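Local coordinates for protein putative acetamidase/formamidase (Yersinia enterocolitica subsp. palearctica serotype O:3, PDB 5UBU) that probably hydrolyses carbon-nitrogen bonds of small linear amides such as formamide or acetamide, and binds sodium ions in this crystal, at residues 119-124 with 144-149; 10-15 with 202-207; 37-42 with 179-184; 28-33 with 59-64. All coordinates share one frame; numbering follows the deposited sequence.

Interaction 1: 119-124 with 144-149; sequences ICAMIP and EKVRMI
Ile119 and Met148 face each other across an antiparallel pair of strands, 119-122 against 145-149, in a sheet where 117-122 is an outermost strand within the chain. Backbone bonds hold the pair together: Cys120 N gives to Arg147 O at 3.1 Å and Arg147 N returns to Cys120 O at 2.8 Å, so Cys120 and Arg147 form a hydrogen-bonded pair. Further along, Met122 N donates to Lys145 O at 2.9 Å. Just outside the Cys120-Arg147 pair, Ile119 CA makes a CA-H...O contact to Arg147 O.

The apolar contacts gather on the face of Ile119, Ala121, Val146 and Met148. Ile119 lies beside Val146 and Met148, all pointing the same way. Its CG1, anti to the carbonyl carbon (chi1 -61°), is the branch that meets SE of Met148, a selenomethionine, at 3.8 Å. On the face of Cys120 and Arg147, Met301 of a second subunit packs on Lys145 and Arg147; the guanidinium of Arg147 turns away to Glu71 and Trp158.

Past the strands, the chain of Glu144 crosses Pro124 at about a right angle. Its OE1 is bonded to Ser76 N, and its carboxyl CD rests 3.5 Å from CG of Pro124.

Interaction 2: 10-15 with 202-207; sequences SIMVKR and GSITYL
Tyr206 brings its hydroxyl up to the first turn of helix 11-15, where OH lies 3.4 Å from CB of Ile11 and 3.1 Å from N of Met12. The Met12 amide sits at the ring edge, near the ring plane, but its bond to the hydroxyl is weak and bent, 131° at the hydrogen. A stronger partner of that oxygen is Glu259, while Trp251 meets the Tyr206 ring edge-to-face.

Two residues earlier on the strand, Ile204 touches Ser10 and Met12. Its CD1 reaches CB of Ser10 at 3.7 Å, and its CG2 meets both CB and SE of Met12, the selenium at 4.0 Å. Met12, a selenomethionine, has CG anti to its backbone N (chi1 -180°) and runs obliquely across Ile204; it also touches Ala103. This is helix-on-sheet packing: the short N-terminal helix lies over one face of the large mixed sheet, its axis at 66° to strand 203-207, and it touches the neighbouring strands 101-111 and 239-248 too.

Ser10 is the N-cap of the helix. With chi1 at 67°, OG stands between the backbone N and the carbonyl carbon and accepts from Val13 N at 3.3 Å; Leu7 O is its other partner.

Interaction 3: 37-42 with 179-184; sequences HYTIGP and IDSINS
Thr39 and Ser181 meet through their hydroxyls: Ser181 OG donates to Thr39 OG1 over 2.7 Å. Both oxygens stand anti to their own backbone N (chi1 -169° in Thr39, -168° in Ser181), and this carries each across toward the other segment. CG2 of Thr39 also lies against the serine oxygen, at 3.4 Å. The threonine hydroxyl has a further partner in Asp180 of a third subunit, and Asp180 of this chain reaches Thr39 of that subunit in return, so the hydroxyl pair is built into the subunit interface.

Gly41 comes up beside the same serine, its CA 3.6 Å from Asp180 O. Beyond it, CD of Pro42 also lies near the Asp180 carbonyl oxygen.

At the other end Tyr38 meets Ser184. Ser184 N donates to Tyr38 O at 2.9 Å from well above the carbonyl plane, and Ser184 OG, bonded to Leu84 O, stands obliquely to the tyrosine ring, 3.7 Å from CD1. The phenol hydroxyl goes on to Glu65.

Between these ends Ile40 and Ile182 exchange both backbone bonds, Ile40 N to Ile182 O at 2.7 Å and Ile182 N to Ile40 O at 3.0 Å. These reciprocal bonds make Ile40-Ile182 the hydrogen-bonded pair, with its side chains on one face; Thr39-Asn183, a non-hydrogen-bonded pair, has its side chains on the other. Two adjacent pairs of alternating type are the pattern of a minimal two-stranded antiparallel ribbon.

Interaction 4: 28-33 with 59-64; sequences LTEEMQ and DTRDAF
A capped helix start, with Thr29 and Glu30 at its head, meets the end of strand 55-59 and the loop that follows it. Asp59 N donates to Leu28 O at 3.2 Å, and the bond is nearly straight, 175° at the hydrogen. A water bridges the same two residues, giving one hydrogen to Leu28 O and the other to Asp59 O, so the Leu28 carbonyl takes two donors.

Thr29 lies alongside Asp59, both side chains pointing the same way, and its CG2 comes 3.7 Å from OD2 of the aspartate. Thr29 is the N-cap of helix 30-33: chi1 of 61° sets OG1 between the backbone N and the carbonyl carbon, where it accepts from Met32 N at 3.3 Å. The helix follows directly on strand 25-28, which pairs in parallel with 55-59 at the edge of the large mixed sheet; the Asp59 N to Leu28 O bond lies at the end of that pairing. A second water takes the hydrogen of Glu30 N at 2.7 Å and donates to Glu30 OE1 and Asp59 OD2, tying the two acidic side chains together through solvent.

The salt bridge lies on the loop side. Glu30 and Arg61 cross at about a right angle, with carboxylate and guanidinium planes perpendicular. OE2 of Glu30 sits at the guanidinium edge and is gripped twice, by Arg61 NE at 2.7 Å and more weakly by NH1 at 3.1 Å. The NE bond meets OE2 on its anti side and is close to the guanidinium plane. Glu65 pairs with Arg61 NH2, giving the guanidinium a second carboxylate.

From the N terminus, helix 11-15 comes first and waits until strand 203-207 closes interaction 2, the longest loop of the four; the other three lie inside it. Next, 28-33 meets 59-64 in interaction 4, joining a short helix to the loop after strand 55-59. Segment 37-42 lies between those two, inside the loop closed by interaction 4, but pairs with 179-184, so interactions 3 and 4 cross; interaction 3 joins strands 39-40 and 182-183 as a separate two-stranded sheet. Interaction 1, neighbouring antiparallel strands joined by a long loop, is nested inside interaction 3. It follows interaction 4 in series yet touches it: Phe64 packs on Ile119, Ala121 and Ile123.

Interaction 1: 119-124 with 144-149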
loop_
_atom_site.group_PDB
_atom_site.type_symbol
_atom_site.label_atom_id
_atom_site.label_comp_id
_atom_site.label_asym_id
_atom_site.label_seq_id
_atom_site.Cartn_x
_atom_site.Cartn_y
_atom_site.Cartn_z
ATOM N N ILE B 119 -20.157 23.869 2.401
ATOM C CA ILE B 119 -19.372 23.906 1.165
ATOM C C ILE B 119 -18.678 22.594 0.857
ATOM O O ILE B 119 -18.001 22.041 1.709
ATOM C CB ILE B 119 -18.252 24.964 1.264
ATOM C CG1 ILE B 119 -18.853 26.362 1.477
ATOM C CG2 ILE B 119 -17.426 25.007 -0.021
ATOM C CD1 ILE B 119 -17.828 27.430 1.855
ATOM N N CYS B 120 -18.850 22.103 -0.361
ATOM C CA CYS B 120 -18.157 20.908 -0.819
ATOM C C CYS B 120 -17.299 21.406 -1.970
ATOM O O CYS B 120 -17.753 22.221 -2.780
ATOM C CB CYS B 120 -19.100 19.812 -1.300
ATOM S SG CYS B 120 -18.191 18.345 -1.887
ATOM N N ALA B 121 -16.061 20.927 -2.047
ATOM C CA ALA B 121 -15.152 21.373 -3.093
ATOM C C ALA B 121 -14.225 20.292 -3.597
ATOM O O ALA B 121 -13.866 19.369 -2.864
ATOM C CB ALA B 121 -14.326 22.549 -2.580
HETATM N N MSE B 122 -13.855 20.434 -4.867
HETATM C CA MSE B 122 -12.933 19.535 -5.533
HETATM C C MSE B 122 -11.703 20.368 -5.697
HETATM O O MSE B 122 -11.621 21.213 -6.579
HETATM C CB MSE B 122 -13.466 19.064 -6.869
HETATM C CG MSE B 122 -14.323 17.816 -6.712
HETATM SE SE MSE B 122 -15.261 17.493 -8.433
HETATM C CE MSE B 122 -13.749 16.859 -9.496
ATOM N N ILE B 123 -10.752 20.153 -4.802
ATOM C CA ILE B 123 -9.494 20.878 -4.792
ATOM C C ILE B 123 -8.495 20.172 -5.708
ATOM O O ILE B 123 -8.333 18.953 -5.613
ATOM C CB ILE B 123 -8.946 20.948 -3.358
ATOM C CG1 ILE B 123 -10.004 21.596 -2.442
ATOM C CG2 ILE B 123 -7.619 21.702 -3.332
ATOM C CD1 ILE B 123 -9.654 21.627 -0.971
ATOM N N PRO B 124 -7.834 20.917 -6.613
ATOM C CA PRO B 124 -6.871 20.248 -7.486
ATOM C C PRO B 124 -5.760 19.532 -6.709
ATOM O O PRO B 124 -5.270 20.054 -5.698
ATOM C CB PRO B 124 -6.297 21.394 -8.321
ATOM C CG PRO B 124 -7.423 22.375 -8.402
ATOM C CD PRO B 124 -8.091 22.303 -7.053
ATOM N N GLU B 144 -11.984 21.956 -11.179
ATOM C CA GLU B 144 -12.017 22.703 -9.959
ATOM C C GLU B 144 -13.464 23.126 -9.699
ATOM O O GLU B 144 -13.961 24.038 -10.329
ATOM C CB GLU B 144 -11.041 23.859 -10.156
ATOM C CG GLU B 144 -10.580 24.543 -8.900
ATOM C CD GLU B 144 -9.240 25.253 -9.075
ATOM O OE1 GLU B 144 -8.747 25.774 -8.060
ATOM O OE2 GLU B 144 -8.669 25.276 -10.190
ATOM N N LYS B 145 -14.141 22.412 -8.801
ATOM C CA LYS B 145 -15.545 22.680 -8.453
ATOM C C LYS B 145 -15.806 23.099 -7.005
ATOM O O LYS B 145 -15.073 22.737 -6.090
ATOM C CB LYS B 145 -16.433 21.467 -8.775
ATOM C CG LYS B 145 -17.154 21.497 -10.110
ATOM C CD LYS B 145 -16.258 21.464 -11.332
ATOM C CE LYS B 145 -17.063 21.854 -12.577
ATOM N NZ LYS B 145 -18.309 21.053 -12.766
ATOM N N VAL B 146 -16.892 23.849 -6.837
ATOM C CA VAL B 146 -17.357 24.337 -5.546
ATOM C C VAL B 146 -18.884 24.302 -5.527
ATOM O O VAL B 146 -19.544 24.721 -6.488
ATOM C CB VAL B 146 -16.912 25.801 -5.282
ATOM C CG1 VAL B 146 -17.499 26.330 -3.980
ATOM C CG2 VAL B 146 -15.394 25.898 -5.261
ATOM N N ARG B 147 -19.438 23.804 -4.429
ATOM C CA ARG B 147 -20.876 23.747 -4.240
ATOM C C ARG B 147 -21.223 24.463 -2.944
ATOM O O ARG B 147 -20.669 24.135 -1.909
ATOM C CB ARG B 147 -21.350 22.311 -4.162
ATOM C CG ARG B 147 -21.287 21.518 -5.454
ATOM C CD ARG B 147 -22.197 22.069 -6.557
ATOM N NE ARG B 147 -23.419 22.671 -6.018
ATOM C CZ ARG B 147 -24.506 22.016 -5.604
ATOM N NH1 ARG B 147 -24.575 20.691 -5.632
ATOM N NH2 ARG B 147 -25.550 22.700 -5.143
HETATM N N MSE B 148 -22.117 25.453 -3.019
HETATM C CA MSE B 148 -22.585 26.213 -1.856
HETATM C C MSE B 148 -23.910 25.573 -1.567
HETATM O O MSE B 148 -24.852 25.716 -2.324
HETATM C CB MSE B 148 -22.804 27.674 -2.179
HETATM C CG MSE B 148 -21.501 28.407 -2.463
HETATM SE SE MSE B 148 -20.727 28.872 -0.726
HETATM C CE MSE B 148 -21.925 30.286 -0.081
ATOM N N ILE B 149 -23.987 24.836 -0.472
ATOM C CA ILE B 149 -25.192 24.125 -0.100
ATOM C C ILE B 149 -25.886 24.773 1.082
ATOM O O ILE B 149 -25.298 24.975 2.134
ATOM C CB ILE B 149 -24.871 22.650 0.290
ATOM C CG1 ILE B 149 -23.985 21.968 -0.761
ATOM C CG2 ILE B 149 -26.150 21.876 0.578
ATOM C CD1 ILE B 149 -24.444 22.195 -2.173
#

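Interaction 2: 10-15 with 202-207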
loop_
_atom_site.group_PDB
_atom_site.type_symbol
_atom_site.label_atom_id
_atom_site.label_comp_id
_atom_site.label_asym_id
_atom_site.label_seq_id
_atom_site.Cartn_x
_atom_site.Cartn_y
_atom_site.Cartn_z
ATOM N N SER B 10 -21.397 4.284 30.387
ATOM C CA SER B 10 -20.235 4.731 29.597
ATOM C C SER B 10 -18.967 4.784 30.444
ATOM O O SER B 10 -19.028 4.932 31.663
ATOM C CB SER B 10 -20.474 6.112 28.963
ATOM O OG SER B 10 -20.556 7.128 29.950
ATOM N N ILE B 11 -17.822 4.665 29.778
ATOM C CA ILE B 11 -16.529 4.690 30.452
ATOM C C ILE B 11 -16.289 6.081 31.040
ATOM O O ILE B 11 -15.722 6.215 32.123
ATOM C CB ILE B 11 -15.391 4.245 29.503
ATOM C CG1 ILE B 11 -15.663 2.806 29.021
ATOM C CG2 ILE B 11 -14.043 4.320 30.200
ATOM C CD1 ILE B 11 -14.680 2.269 28.004
HETATM N N MSE B 12 -16.755 7.104 30.334
HETATM C CA MSE B 12 -16.602 8.483 30.797
HETATM C C MSE B 12 -17.302 8.737 32.105
HETATM O O MSE B 12 -16.757 9.393 32.985
HETATM C CB MSE B 12 -17.197 9.422 29.751
HETATM C CG MSE B 12 -17.080 10.891 30.132
HETATM SE SE MSE B 12 -18.214 11.886 28.875
HETATM C CE MSE B 12 -17.703 13.728 29.319
ATOM N N VAL B 13 -18.526 8.246 32.236
ATOM C CA VAL B 13 -19.288 8.457 33.458
ATOM C C VAL B 13 -18.777 7.572 34.592
ATOM O O VAL B 13 -18.688 8.027 35.732
ATOM C CB VAL B 13 -20.799 8.265 33.208
ATOM C CG1 VAL B 13 -21.601 8.331 34.507
ATOM C CG2 VAL B 13 -21.290 9.321 32.220
ATOM N N LYS B 14 -18.422 6.326 34.283
ATOM C CA LYS B 14 -17.928 5.406 35.315
ATOM C C LYS B 14 -16.520 5.681 35.821
ATOM O O LYS B 14 -16.212 5.337 36.958
ATOM C CB LYS B 14 -18.038 3.936 34.881
ATOM C CG LYS B 14 -19.461 3.396 34.955
ATOM C CD LYS B 14 -19.514 1.874 34.932
ATOM C CE LYS B 14 -20.790 1.404 35.624
ATOM N NZ LYS B 14 -20.980 -0.075 35.645
ATOM N N ARG B 15 -15.677 6.289 34.991
ATOM C CA ARG B 15 -14.291 6.560 35.390
ATOM C C ARG B 15 -13.875 8.023 35.348
ATOM O O ARG B 15 -12.801 8.365 35.840
ATOM C CB ARG B 15 -13.342 5.738 34.526
ATOM C CG ARG B 15 -13.555 4.234 34.625
ATOM C CD ARG B 15 -12.557 3.497 33.757
ATOM N NE ARG B 15 -11.184 3.683 34.228
ATOM C CZ ARG B 15 -10.100 3.216 33.611
ATOM N NH1 ARG B 15 -8.894 3.439 34.133
ATOM N NH2 ARG B 15 -10.216 2.533 32.470
ATOM N N GLY B 202 -23.998 12.505 20.399
ATOM C CA GLY B 202 -24.265 11.183 20.957
ATOM C C GLY B 202 -23.056 10.266 20.997
ATOM O O GLY B 202 -23.201 9.080 21.286
ATOM N N SER B 203 -21.863 10.808 20.717
ATOM C CA SER B 203 -20.637 10.017 20.741
ATOM C C SER B 203 -19.674 10.580 21.779
ATOM O O SER B 203 -19.687 11.773 22.062
ATOM C CB SER B 203 -19.945 10.034 19.376
ATOM O OG SER B 203 -19.351 11.302 19.087
ATOM N N ILE B 204 -18.837 9.702 22.322
ATOM C CA ILE B 204 -17.820 10.064 23.301
ATOM C C ILE B 204 -16.513 9.598 22.700
ATOM O O ILE B 204 -16.357 8.414 22.448
ATOM C CB ILE B 204 -18.015 9.350 24.657
ATOM C CG1 ILE B 204 -19.422 9.593 25.211
ATOM C CG2 ILE B 204 -16.964 9.825 25.658
ATOM C CD1 ILE B 204 -19.734 8.809 26.482
ATOM N N THR B 205 -15.585 10.516 22.459
ATOM C CA THR B 205 -14.285 10.155 21.892
ATOM C C THR B 205 -13.232 10.196 23.007
ATOM O O THR B 205 -13.176 11.156 23.783
ATOM C CB THR B 205 -13.881 11.098 20.738
ATOM O OG1 THR B 205 -14.871 11.052 19.710
ATOM C CG2 THR B 205 -12.548 10.689 20.141
ATOM N N TYR B 206 -12.414 9.142 23.078
ATOM C CA TYR B 206 -11.349 9.021 24.078
ATOM C C TYR B 206 -10.003 9.264 23.409
ATOM O O TYR B 206 -9.648 8.559 22.479
ATOM C CB TYR B 206 -11.397 7.643 24.729
ATOM C CG TYR B 206 -12.731 7.363 25.393
ATOM C CD1 TYR B 206 -13.086 8.008 26.571
ATOM C CD2 TYR B 206 -13.629 6.451 24.854
ATOM C CE1 TYR B 206 -14.305 7.767 27.189
ATOM C CE2 TYR B 206 -14.850 6.200 25.468
ATOM C CZ TYR B 206 -15.182 6.863 26.639
ATOM O OH TYR B 206 -16.382 6.629 27.266
ATOM N N LEU B 207 -9.271 10.270 23.883
ATOM C CA LEU B 207 -7.974 10.656 23.314
ATOM C C LEU B 207 -6.844 10.530 24.344
ATOM O O LEU B 207 -6.975 11.027 25.459
ATOM C CB LEU B 207 -8.052 12.105 22.835
ATOM C CG LEU B 207 -9.081 12.383 21.726
ATOM C CD1 LEU B 207 -9.289 13.879 21.511
ATOM C CD2 LEU B 207 -8.659 11.713 20.423
#

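Interaction 3: 37-42 with 179-184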
loop_
_atom_site.group_PDB
_atom_site.type_symbol
_atom_site.label_atom_id
_atom_site.label_comp_id
_atom_site.label_asym_id
_atom_site.label_seq_id
_atom_site.Cartn_x
_atom_site.Cartn_y
_atom_site.Cartn_z
ATOM N N HIS B 37 -5.596 27.711 14.728
ATOM C CA HIS B 37 -4.326 27.053 14.382
ATOM C C HIS B 37 -4.415 25.996 13.310
ATOM O O HIS B 37 -5.419 25.286 13.195
ATOM C CB HIS B 37 -3.673 26.429 15.623
ATOM C CG HIS B 37 -3.507 27.387 16.761
ATOM N ND1 HIS B 37 -4.322 27.358 17.873
ATOM C CD2 HIS B 37 -2.651 28.424 16.946
ATOM C CE1 HIS B 37 -3.959 28.318 18.705
ATOM N NE2 HIS B 37 -2.950 28.980 18.165
ATOM N N TYR B 38 -3.326 25.900 12.548
ATOM C CA TYR B 38 -3.166 24.926 11.469
ATOM C C TYR B 38 -2.146 23.831 11.823
ATOM O O TYR B 38 -1.784 23.014 10.968
ATOM C CB TYR B 38 -2.826 25.635 10.151
ATOM C CG TYR B 38 -4.008 26.404 9.612
ATOM C CD1 TYR B 38 -4.936 25.779 8.776
ATOM C CD2 TYR B 38 -4.221 27.742 9.950
ATOM C CE1 TYR B 38 -6.034 26.465 8.279
ATOM C CE2 TYR B 38 -5.315 28.434 9.451
ATOM C CZ TYR B 38 -6.221 27.785 8.617
ATOM O OH TYR B 38 -7.316 28.447 8.116
ATOM N N THR B 39 -1.683 23.834 13.077
ATOM C CA THR B 39 -0.771 22.810 13.586
ATOM C C THR B 39 -1.206 22.515 15.027
ATOM O O THR B 39 -1.584 23.419 15.769
ATOM C CB THR B 39 0.726 23.190 13.466
ATOM O OG1 THR B 39 1.533 22.038 13.741
ATOM C CG2 THR B 39 1.104 24.333 14.403
ATOM N N ILE B 40 -1.174 21.239 15.394
ATOM C CA ILE B 40 -1.605 20.756 16.709
ATOM C C ILE B 40 -0.416 20.234 17.511
ATOM O O ILE B 40 0.146 19.190 17.192
ATOM C CB ILE B 40 -2.670 19.667 16.506
ATOM C CG1 ILE B 40 -3.893 20.310 15.836
ATOM C CG2 ILE B 40 -3.036 19.002 17.828
ATOM C CD1 ILE B 40 -4.879 19.328 15.240
ATOM N N GLY B 41 -0.052 20.975 18.555
ATOM C CA GLY B 41 1.086 20.622 19.398
ATOM C C GLY B 41 1.106 21.376 20.725
ATOM O O GLY B 41 0.129 22.025 21.100
ATOM N N PRO B 42 2.232 21.291 21.443
ATOM C CA PRO B 42 2.398 21.928 22.745
ATOM C C PRO B 42 2.944 23.362 22.737
ATOM O O PRO B 42 3.197 23.909 23.804
ATOM C CB PRO B 42 3.429 21.003 23.415
ATOM C CG PRO B 42 4.311 20.580 22.289
ATOM C CD PRO B 42 3.399 20.447 21.099
ATOM N N ILE B 179 5.898 16.239 22.079
ATOM C CA ILE B 179 6.825 17.273 21.556
ATOM C C ILE B 179 6.583 17.678 20.108
ATOM O O ILE B 179 7.013 18.750 19.706
ATOM C CB ILE B 179 8.314 16.865 21.717
ATOM C CG1 ILE B 179 8.667 15.628 20.867
ATOM C CG2 ILE B 179 8.635 16.631 23.190
ATOM C CD1 ILE B 179 10.145 15.304 20.863
ATOM N N ASP B 180 5.917 16.830 19.329
ATOM C CA ASP B 180 5.631 17.152 17.929
ATOM C C ASP B 180 4.468 18.110 17.788
ATOM O O ASP B 180 3.689 18.296 18.715
ATOM C CB ASP B 180 5.299 15.879 17.126
ATOM C CG ASP B 180 6.495 14.972 16.918
ATOM O OD1 ASP B 180 7.624 15.340 17.330
ATOM O OD2 ASP B 180 6.291 13.882 16.332
ATOM N N SER B 181 4.379 18.721 16.609
ATOM C CA SER B 181 3.279 19.616 16.268
ATOM C C SER B 181 2.878 19.160 14.865
ATOM O O SER B 181 3.592 19.417 13.889
ATOM C CB SER B 181 3.690 21.083 16.323
ATOM O OG SER B 181 2.546 21.920 16.259
ATOM N N ILE B 182 1.752 18.450 14.796
ATOM C CA ILE B 182 1.235 17.853 13.557
ATOM C C ILE B 182 0.227 18.773 12.882
ATOM O O ILE B 182 -0.620 19.349 13.560
ATOM C CB ILE B 182 0.570 16.494 13.892
ATOM C CG1 ILE B 182 1.603 15.575 14.574
ATOM C CG2 ILE B 182 0.017 15.826 12.641
ATOM C CD1 ILE B 182 1.051 14.270 15.128
ATOM N N ASN B 183 0.282 18.902 11.554
ATOM C CA ASN B 183 -0.662 19.806 10.880
ATOM C C ASN B 183 -2.123 19.385 11.072
ATOM O O ASN B 183 -2.424 18.226 11.375
ATOM C CB ASN B 183 -0.306 20.081 9.398
ATOM C CG ASN B 183 -0.416 18.863 8.505
ATOM O OD1 ASN B 183 -1.377 18.103 8.572
ATOM N ND2 ASN B 183 0.534 18.728 7.596
ATOM N N SER B 184 -3.012 20.355 10.901
ATOM C CA SER B 184 -4.446 20.152 11.078
ATOM C C SER B 184 -5.101 19.309 9.987
ATOM O O SER B 184 -6.305 19.053 10.050
ATOM C CB SER B 184 -5.141 21.512 11.166
ATOM O OG SER B 184 -4.885 22.284 10.002
#

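Interaction 4: 28-33 with 59-64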
loop_
_atom_site.group_PDB
_atom_site.type_symbol
_atom_site.label_atom_id
_atom_site.label_comp_id
_atom_site.label_asym_id
_atom_site.label_seq_id
_atom_site.Cartn_x
_atom_site.Cartn_y
_atom_site.Cartn_z
ATOM N N LEU B 28 -16.486 29.341 23.854
ATOM C CA LEU B 28 -15.259 29.548 23.078
ATOM C C LEU B 28 -15.602 30.235 21.755
ATOM O O LEU B 28 -15.682 29.606 20.711
ATOM C CB LEU B 28 -14.491 28.228 22.873
ATOM C CG LEU B 28 -13.181 28.272 22.065
ATOM C CD1 LEU B 28 -12.252 29.391 22.514
ATOM C CD2 LEU B 28 -12.469 26.934 22.141
ATOM N N THR B 29 -15.813 31.541 21.838
ATOM C CA THR B 29 -16.134 32.361 20.681
ATOM C C THR B 29 -14.866 32.657 19.884
ATOM O O THR B 29 -13.762 32.326 20.311
ATOM C CB THR B 29 -16.733 33.715 21.121
ATOM O OG1 THR B 29 -15.778 34.436 21.908
ATOM C CG2 THR B 29 -17.991 33.525 21.944
ATOM N N GLU B 30 -15.032 33.285 18.726
ATOM C CA GLU B 30 -13.900 33.672 17.896
ATOM C C GLU B 30 -13.031 34.724 18.603
ATOM O O GLU B 30 -11.821 34.769 18.408
ATOM C CB GLU B 30 -14.399 34.219 16.558
ATOM C CG GLU B 30 -15.055 33.169 15.676
ATOM C CD GLU B 30 -15.690 33.776 14.440
ATOM O OE1 GLU B 30 -16.602 34.604 14.630
ATOM O OE2 GLU B 30 -15.322 33.413 13.306
ATOM N N GLU B 31 -13.664 35.559 19.432
ATOM C CA GLU B 31 -12.969 36.620 20.172
ATOM C C GLU B 31 -12.077 35.986 21.254
ATOM O O GLU B 31 -11.003 36.498 21.546
ATOM C CB GLU B 31 -13.998 37.611 20.752
ATOM C CG GLU B 31 -13.545 39.063 20.950
ATOM C CD GLU B 31 -12.742 39.354 22.211
ATOM O OE1 GLU B 31 -12.334 40.529 22.365
ATOM O OE2 GLU B 31 -12.528 38.445 23.056
HETATM N N MSE B 32 -12.519 34.865 21.827
HETATM C CA MSE B 32 -11.735 34.158 22.850
HETATM C C MSE B 32 -10.602 33.401 22.208
HETATM O O MSE B 32 -9.494 33.358 22.745
HETATM C CB MSE B 32 -12.589 33.162 23.635
HETATM C CG MSE B 32 -11.829 32.582 24.838
HETATM SE SE MSE B 32 -12.938 31.276 25.834
HETATM C CE MSE B 32 -13.944 32.531 26.977
ATOM N N GLN B 33 -10.884 32.791 21.060
ATOM C CA GLN B 33 -9.888 32.022 20.319
ATOM C C GLN B 33 -8.728 32.887 19.794
ATOM O O GLN B 33 -7.579 32.457 19.823
ATOM C CB GLN B 33 -10.560 31.275 19.155
ATOM C CG GLN B 33 -9.620 30.416 18.315
ATOM C CD GLN B 33 -8.978 29.287 19.103
ATOM O OE1 GLN B 33 -9.630 28.634 19.927
ATOM N NE2 GLN B 33 -7.706 29.014 18.817
ATOM N N ASP B 59 -17.553 27.914 18.776
ATOM C CA ASP B 59 -17.967 28.556 17.531
ATOM C C ASP B 59 -16.886 28.222 16.496
ATOM O O ASP B 59 -15.955 28.995 16.283
ATOM C CB ASP B 59 -18.092 30.077 17.696
ATOM C CG ASP B 59 -19.255 30.492 18.606
ATOM O OD1 ASP B 59 -20.138 29.653 18.894
ATOM O OD2 ASP B 59 -19.301 31.679 19.007
ATOM N N THR B 60 -17.009 27.060 15.861
ATOM C CA THR B 60 -16.018 26.612 14.876
ATOM C C THR B 60 -16.120 27.320 13.529
ATOM O O THR B 60 -17.163 27.849 13.174
ATOM C CB THR B 60 -16.141 25.097 14.580
ATOM O OG1 THR B 60 -17.376 24.825 13.908
ATOM C CG2 THR B 60 -16.057 24.276 15.851
ATOM N N ARG B 61 -15.012 27.314 12.799
ATOM C CA ARG B 61 -14.933 27.874 11.460
ATOM C C ARG B 61 -14.842 26.707 10.479
ATOM O O ARG B 61 -14.383 25.624 10.841
ATOM C CB ARG B 61 -13.723 28.799 11.318
ATOM C CG ARG B 61 -13.907 30.120 12.022
ATOM C CD ARG B 61 -12.714 31.045 11.788
ATOM N NE ARG B 61 -12.962 32.375 12.355
ATOM C CZ ARG B 61 -12.081 33.377 12.375
ATOM N NH1 ARG B 61 -12.416 34.538 12.921
ATOM N NH2 ARG B 61 -10.863 33.225 11.867
ATOM N N ASP B 62 -15.274 26.930 9.234
ATOM C CA ASP B 62 -15.242 25.864 8.241
ATOM C C ASP B 62 -13.797 25.517 7.867
ATOM O O ASP B 62 -12.867 26.229 8.229
ATOM C CB ASP B 62 -16.121 26.195 7.008
ATOM C CG ASP B 62 -15.536 27.297 6.097
ATOM O OD1 ASP B 62 -14.322 27.582 6.158
ATOM O OD2 ASP B 62 -16.296 27.853 5.255
ATOM N N ALA B 63 -13.629 24.428 7.133
ATOM C CA ALA B 63 -12.307 23.964 6.710
ATOM C C ALA B 63 -11.482 24.967 5.895
ATOM O O ALA B 63 -10.251 24.863 5.861
ATOM C CB ALA B 63 -12.452 22.680 5.920
ATOM N N PHE B 64 -12.143 25.929 5.261
ATOM C CA PHE B 64 -11.463 26.930 4.429
ATOM C C PHE B 64 -11.315 28.282 5.135
ATOM O O PHE B 64 -10.820 29.242 4.547
ATOM C CB PHE B 64 -12.247 27.110 3.116
ATOM C CG PHE B 64 -12.713 25.808 2.513
ATOM C CD1 PHE B 64 -11.786 24.902 1.994
ATOM C CD2 PHE B 64 -14.069 25.475 2.479
ATOM C CE1 PHE B 64 -12.206 23.695 1.447
ATOM C CE2 PHE B 64 -14.481 24.272 1.936
ATOM C CZ PHE B 64 -13.552 23.378 1.423
HETATM O O HOH W 1 -14.203 30.169 18.162
HETATM O O HOH W 2 -17.461 34.066 17.712
#